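PDB 5D6A: predicted ATPase of the ABC class from Vibrio vulnificus, which binds the ATP analogue AMP-PNP and probably hydrolyses ATP through a P-loop domain of the ABC class, its cellular role being unestablished. Local coordinates for residues A[95-107]-A[120-133]. Residues are numbered along the deposited sequence; the frame is centred on the assembly and turned at random.
Sequences QLGARDFIARSFA and LHGQTVLDSTSVLF
Two arginines reach from one helix to grip the backbone of the facing loop: Arg99 takes the carbonyls of Ser128 and Val131, Arg104 that of Gly122. The motif is a helix lying on an antiparallel sheet in the N-terminal family region of this ABC-class ATPase; helix 95-107, part of helix 92-109, runs at 142° to strand 131-133, and strand 137-144 pairs with that strand. Val131 O, Ser128 O and Asp127 OD1 lie at the edge of the Arg99 guanidinium, near its plane. Arg99 NE points almost straight at Val131 O (2.9 Å, 165°), while Arg99 NH2 serves both Ser128 O and Asp127 OD1, the latter a salt bridge of 2.7 Å in which the carboxylate stands nearly perpendicular to the guanidinium plane. A bend at chi3 (54°) turns this head toward the loop, and the aliphatic stem is used as well: Arg99 CG sits over one face of the Phe133 ring, 3.5 Å from its centroid, a CH-pi contact. Ile102 CD1 and Ala98 CB meet the same ring at its edge. Further along the helix, Val131 packs against Ala103 CB, while Leu120 CD2 lies against Ala103 and the Arg104 stem and CD1 meets Ala107 CB. Asp100 positions the second arginine: the Arg104 NE to Asp100 OD2 bond (2.8 Å) probably limits rotation of the extended chain, and Asp100 OD2 is itself hydrogen-bonded to His187 of helix 181-199. Two waters bridge helix and loop, one joining Leu96 O to Leu126 O, the other Asp100 OD1 to Leu126 N. At the type II' turn from His121 to Thr124, Arg104 NH1 and NH2 converge end-on upon Gly122 O, each at 3.1 Å.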
loop_
_atom_site.group_PDB
_atom_site.type_symbol
_atom_site.label_atom_id
_atom_site.label_comp_id
_atom_site.label_asym_id
_atom_site.label_seq_id
_atom_site.Cartn_x
_atom_site.Cartn_y
_atom_site.Cartn_z
ATOM N N GLN A 95 -6.593 34.143 -3.051
ATOM C CA GLN A 95 -7.055 33.704 -4.363
ATOM C C GLN A 95 -7.024 32.184 -4.447
ATOM O O GLN A 95 -7.809 31.584 -5.174
ATOM C CB GLN A 95 -6.188 34.298 -5.468
ATOM C CG GLN A 95 -6.108 35.814 -5.433
ATOM C CD GLN A 95 -5.295 36.385 -6.573
ATOM O OE1 GLN A 95 -5.429 35.959 -7.719
ATOM N NE2 GLN A 95 -4.466 37.376 -6.270
ATOM N N LEU A 96 -6.109 31.570 -3.700
ATOM C CA LEU A 96 -5.987 30.117 -3.670
ATOM C C LEU A 96 -7.289 29.510 -3.142
ATOM O O LEU A 96 -7.791 28.524 -3.679
ATOM C CB LEU A 96 -4.808 29.700 -2.788
ATOM C CG LEU A 96 -4.405 28.227 -2.780
ATOM C CD1 LEU A 96 -3.975 27.786 -4.166
ATOM C CD2 LEU A 96 -3.280 27.993 -1.783
ATOM N N GLY A 97 -7.831 30.117 -2.092
ATOM C CA GLY A 97 -9.084 29.654 -1.502
ATOM C C GLY A 97 -10.263 29.927 -2.418
ATOM O O GLY A 97 -11.158 29.093 -2.561
ATOM N N ALA A 98 -10.266 31.107 -3.037
ATOM C CA ALA A 98 -11.328 31.489 -3.959
ATOM C C ALA A 98 -11.452 30.448 -5.069
ATOM O O ALA A 98 -12.549 30.000 -5.391
ATOM C CB ALA A 98 -11.047 32.863 -4.546
ATOM N N ARG A 99 -10.317 30.059 -5.641
ATOM C CA ARG A 99 -10.282 29.048 -6.702
ATOM C C ARG A 99 -10.803 27.704 -6.187
ATOM O O ARG A 99 -11.493 26.976 -6.904
ATOM C CB ARG A 99 -8.857 28.882 -7.220
ATOM C CG ARG A 99 -8.306 30.088 -7.964
ATOM C CD ARG A 99 -6.788 30.036 -8.009
ATOM N NE ARG A 99 -6.305 28.775 -8.566
ATOM C CZ ARG A 99 -5.050 28.341 -8.480
ATOM N NH1 ARG A 99 -4.128 29.052 -7.838
ATOM N NH2 ARG A 99 -4.721 27.176 -9.023
ATOM N N ASP A 100 -10.454 27.382 -4.942
ATOM C CA ASP A 100 -10.893 26.144 -4.312
ATOM C C ASP A 100 -12.396 26.189 -4.070
ATOM O O ASP A 100 -13.111 25.235 -4.366
ATOM C CB ASP A 100 -10.177 25.943 -2.976
ATOM C CG ASP A 100 -10.584 24.655 -2.282
ATOM O OD1 ASP A 100 -10.374 23.570 -2.861
ATOM O OD2 ASP A 100 -11.086 24.728 -1.140
ATOM N N PHE A 101 -12.865 27.309 -3.529
ATOM C CA PHE A 101 -14.280 27.490 -3.225
ATOM C C PHE A 101 -15.128 27.397 -4.494
ATOM O O PHE A 101 -16.209 26.808 -4.481
ATOM C CB PHE A 101 -14.504 28.834 -2.523
ATOM C CG PHE A 101 -15.912 29.037 -2.030
ATOM C CD1 PHE A 101 -16.283 28.616 -0.761
ATOM C CD2 PHE A 101 -16.863 29.649 -2.832
ATOM C CE1 PHE A 101 -17.575 28.802 -0.303
ATOM C CE2 PHE A 101 -18.154 29.835 -2.380
ATOM C CZ PHE A 101 -18.512 29.411 -1.115
ATOM N N ILE A 102 -14.632 27.977 -5.585
ATOM C CA ILE A 102 -15.332 27.945 -6.875
ATOM C C ILE A 102 -15.464 26.512 -7.408
ATOM O O ILE A 102 -16.497 26.147 -7.968
ATOM C CB ILE A 102 -14.634 28.855 -7.909
ATOM C CG1 ILE A 102 -14.880 30.323 -7.551
ATOM C CG2 ILE A 102 -15.161 28.592 -9.313
ATOM C CD1 ILE A 102 -14.077 31.306 -8.376
ATOM N N ALA A 103 -14.419 25.708 -7.224
ATOM C CA ALA A 103 -14.436 24.312 -7.662
ATOM C C ALA A 103 -15.473 23.513 -6.873
ATOM O O ALA A 103 -16.202 22.699 -7.441
ATOM C CB ALA A 103 -13.061 23.691 -7.494
ATOM N N ARG A 104 -15.533 23.755 -5.564
ATOM C CA ARG A 104 -16.482 23.064 -4.690
ATOM C C ARG A 104 -17.913 23.509 -4.965
ATOM O O ARG A 104 -18.839 22.712 -4.864
ATOM C CB ARG A 104 -16.136 23.301 -3.222
ATOM C CG ARG A 104 -14.757 22.809 -2.825
ATOM C CD ARG A 104 -14.470 23.102 -1.364
ATOM N NE ARG A 104 -13.075 22.829 -1.028
ATOM C CZ ARG A 104 -12.593 21.637 -0.683
ATOM N NH1 ARG A 104 -13.384 20.571 -0.617
ATOM N NH2 ARG A 104 -11.302 21.511 -0.401
ATOM N N SER A 105 -18.084 24.788 -5.299
ATOM C CA SER A 105 -19.405 25.320 -5.625
ATOM C C SER A 105 -19.896 24.696 -6.924
ATOM O O SER A 105 -21.060 24.326 -7.041
ATOM C CB SER A 105 -19.363 26.842 -5.768
ATOM O OG SER A 105 -19.049 27.464 -4.537
ATOM N N PHE A 106 -18.991 24.582 -7.892
ATOM C CA PHE A 106 -19.307 23.986 -9.183
ATOM C C PHE A 106 -19.690 22.517 -9.012
ATOM O O PHE A 106 -20.588 22.021 -9.691
ATOM C CB PHE A 106 -18.108 24.103 -10.125
ATOM C CG PHE A 106 -18.355 23.542 -11.495
ATOM C CD1 PHE A 106 -18.114 22.202 -11.766
ATOM C CD2 PHE A 106 -18.824 24.353 -12.515
ATOM C CE1 PHE A 106 -18.339 21.681 -13.030
ATOM C CE2 PHE A 106 -19.051 23.837 -13.782
ATOM C CZ PHE A 106 -18.809 22.500 -14.040
ATOM N N ALA A 107 -18.998 21.828 -8.108
ATOM C CA ALA A 107 -19.280 20.419 -7.841
ATOM C C ALA A 107 -20.645 20.264 -7.185
ATOM O O ALA A 107 -21.383 19.327 -7.483
ATOM C CB ALA A 107 -18.199 19.816 -6.954
ATOM N N LEU A 120 -11.892 17.493 -6.994
ATOM C CA LEU A 120 -11.836 18.101 -5.658
ATOM C C LEU A 120 -10.721 17.436 -4.873
ATOM O O LEU A 120 -10.274 16.346 -5.231
ATOM C CB LEU A 120 -13.162 17.941 -4.919
ATOM C CG LEU A 120 -14.373 18.622 -5.554
ATOM C CD1 LEU A 120 -15.630 18.298 -4.759
ATOM C CD2 LEU A 120 -14.159 20.125 -5.652
ATOM N N HIS A 121 -10.292 18.073 -3.786
ATOM C CA HIS A 121 -9.167 17.563 -3.002
ATOM C C HIS A 121 -9.483 17.315 -1.532
ATOM O O HIS A 121 -8.639 17.537 -0.660
ATOM C CB HIS A 121 -7.995 18.531 -3.147
ATOM C CG HIS A 121 -7.730 18.913 -4.566
ATOM N ND1 HIS A 121 -8.316 20.013 -5.155
ATOM C CD2 HIS A 121 -7.001 18.310 -5.535
ATOM C CE1 HIS A 121 -7.935 20.087 -6.416
ATOM N NE2 HIS A 121 -7.135 19.066 -6.673
ATOM N N GLY A 122 -10.697 16.838 -1.270
ATOM C CA GLY A 122 -11.122 16.503 0.084
ATOM C C GLY A 122 -10.986 17.610 1.111
ATOM O O GLY A 122 -11.530 18.704 0.939
ATOM N N GLN A 123 -10.240 17.321 2.173
ATOM C CA GLN A 123 -10.056 18.258 3.282
ATOM C C GLN A 123 -8.984 19.324 3.064
ATOM O O GLN A 123 -8.824 20.209 3.906
ATOM C CB GLN A 123 -9.729 17.476 4.558
ATOM C CG GLN A 123 -10.794 16.469 4.933
ATOM C CD GLN A 123 -12.122 17.123 5.235
ATOM O OE1 GLN A 123 -13.109 16.887 4.542
ATOM N NE2 GLN A 123 -12.145 17.983 6.245
ATOM N N THR A 124 -8.260 19.254 1.952
ATOM C CA THR A 124 -7.191 20.218 1.685
ATOM C C THR A 124 -7.530 21.234 0.602
ATOM O O THR A 124 -8.454 21.047 -0.185
ATOM C CB THR A 124 -5.881 19.510 1.270
ATOM O OG1 THR A 124 -6.120 18.697 0.116
ATOM C CG2 THR A 124 -5.351 18.641 2.402
ATOM N N VAL A 125 -6.759 22.315 0.590
ATOM C CA VAL A 125 -6.885 23.375 -0.392
ATOM C C VAL A 125 -5.558 23.406 -1.139
ATOM O O VAL A 125 -4.548 23.867 -0.607
ATOM C CB VAL A 125 -7.141 24.735 0.276
ATOM C CG1 VAL A 125 -7.230 25.838 -0.774
ATOM C CG2 VAL A 125 -8.408 24.674 1.118
ATOM N N LEU A 126 -5.560 22.903 -2.368
ATOM C CA LEU A 126 -4.343 22.827 -3.160
ATOM C C LEU A 126 -4.353 23.784 -4.337
ATOM O O LEU A 126 -5.403 24.263 -4.756
ATOM C CB LEU A 126 -4.163 21.397 -3.680
ATOM C CG LEU A 126 -4.110 20.283 -2.631
ATOM C CD1 LEU A 126 -4.064 18.923 -3.307
ATOM C CD2 LEU A 126 -2.923 20.457 -1.696
ATOM N N ASP A 127 -3.163 24.063 -4.858
ATOM C CA ASP A 127 -3.003 24.909 -6.029
ATOM C C ASP A 127 -3.303 23.977 -7.196
ATOM O O ASP A 127 -2.414 23.315 -7.717
ATOM C CB ASP A 127 -1.579 25.475 -6.079
ATOM C CG ASP A 127 -1.370 26.464 -7.209
ATOM O OD1 ASP A 127 -2.216 26.538 -8.122
ATOM O OD2 ASP A 127 -0.338 27.165 -7.187
ATOM N N SER A 128 -4.576 23.928 -7.580
ATOM C CA SER A 128 -5.065 23.015 -8.612
ATOM C C SER A 128 -5.404 23.648 -9.952
ATOM O O SER A 128 -5.603 24.857 -10.050
ATOM C CB SER A 128 -6.318 22.326 -8.082
ATOM O OG SER A 128 -6.899 21.486 -9.059
ATOM N N THR A 129 -5.489 22.800 -10.979
ATOM C CA THR A 129 -5.836 23.232 -12.335
ATOM C C THR A 129 -7.336 23.130 -12.605
ATOM O O THR A 129 -7.798 23.502 -13.683
ATOM C CB THR A 129 -5.091 22.415 -13.413
ATOM O OG1 THR A 129 -5.404 21.022 -13.279
ATOM C CG2 THR A 129 -3.590 22.613 -13.291
ATOM N N SER A 130 -8.095 22.622 -11.637
ATOM C CA SER A 130 -9.543 22.516 -11.804
ATOM C C SER A 130 -10.149 23.915 -11.939
ATOM O O SER A 130 -11.150 24.100 -12.628
ATOM C CB SER A 130 -10.173 21.744 -10.642
ATOM O OG SER A 130 -9.841 22.335 -9.401
ATOM N N VAL A 131 -9.531 24.890 -11.272
ATOM C CA VAL A 131 -9.950 26.288 -11.350
ATOM C C VAL A 131 -8.694 27.166 -11.343
ATOM O O VAL A 131 -7.939 27.172 -10.370
ATOM C CB VAL A 131 -10.874 26.691 -10.185
ATOM C CG1 VAL A 131 -11.236 28.170 -10.278
ATOM C CG2 VAL A 131 -12.133 25.839 -10.184
ATOM N N LEU A 132 -8.479 27.901 -12.430
ATOM C CA LEU A 132 -7.308 28.763 -12.571
ATOM C C LEU A 132 -7.670 30.220 -12.825
ATOM O O LEU A 132 -8.666 30.508 -13.490
ATOM C CB LEU A 132 -6.466 28.279 -13.753
ATOM C CG LEU A 132 -5.854 26.885 -13.656
ATOM C CD1 LEU A 132 -5.268 26.471 -14.997
ATOM C CD2 LEU A 132 -4.801 26.844 -12.559
ATOM N N PHE A 133 -6.857 31.134 -12.287
ATOM C CA PHE A 133 -7.033 32.568 -12.536
ATOM C C PHE A 133 -5.914 33.062 -13.436
ATOM O O PHE A 133 -4.793 32.562 -13.389
ATOM C CB PHE A 133 -7.015 33.434 -11.262
ATOM C CG PHE A 133 -8.174 33.215 -10.326
ATOM C CD1 PHE A 133 -9.440 32.902 -10.798
ATOM C CD2 PHE A 133 -8.018 33.453 -8.969
ATOM C CE1 PHE A 133 -10.501 32.738 -9.922
ATOM C CE2 PHE A 133 -9.080 33.304 -8.091
ATOM C CZ PHE A 133 -10.321 32.943 -8.568
HETATM O O HOH W 1 -6.985 26.576 -5.466
HETATM O O HOH W 2 -7.963 22.928 -4.271
#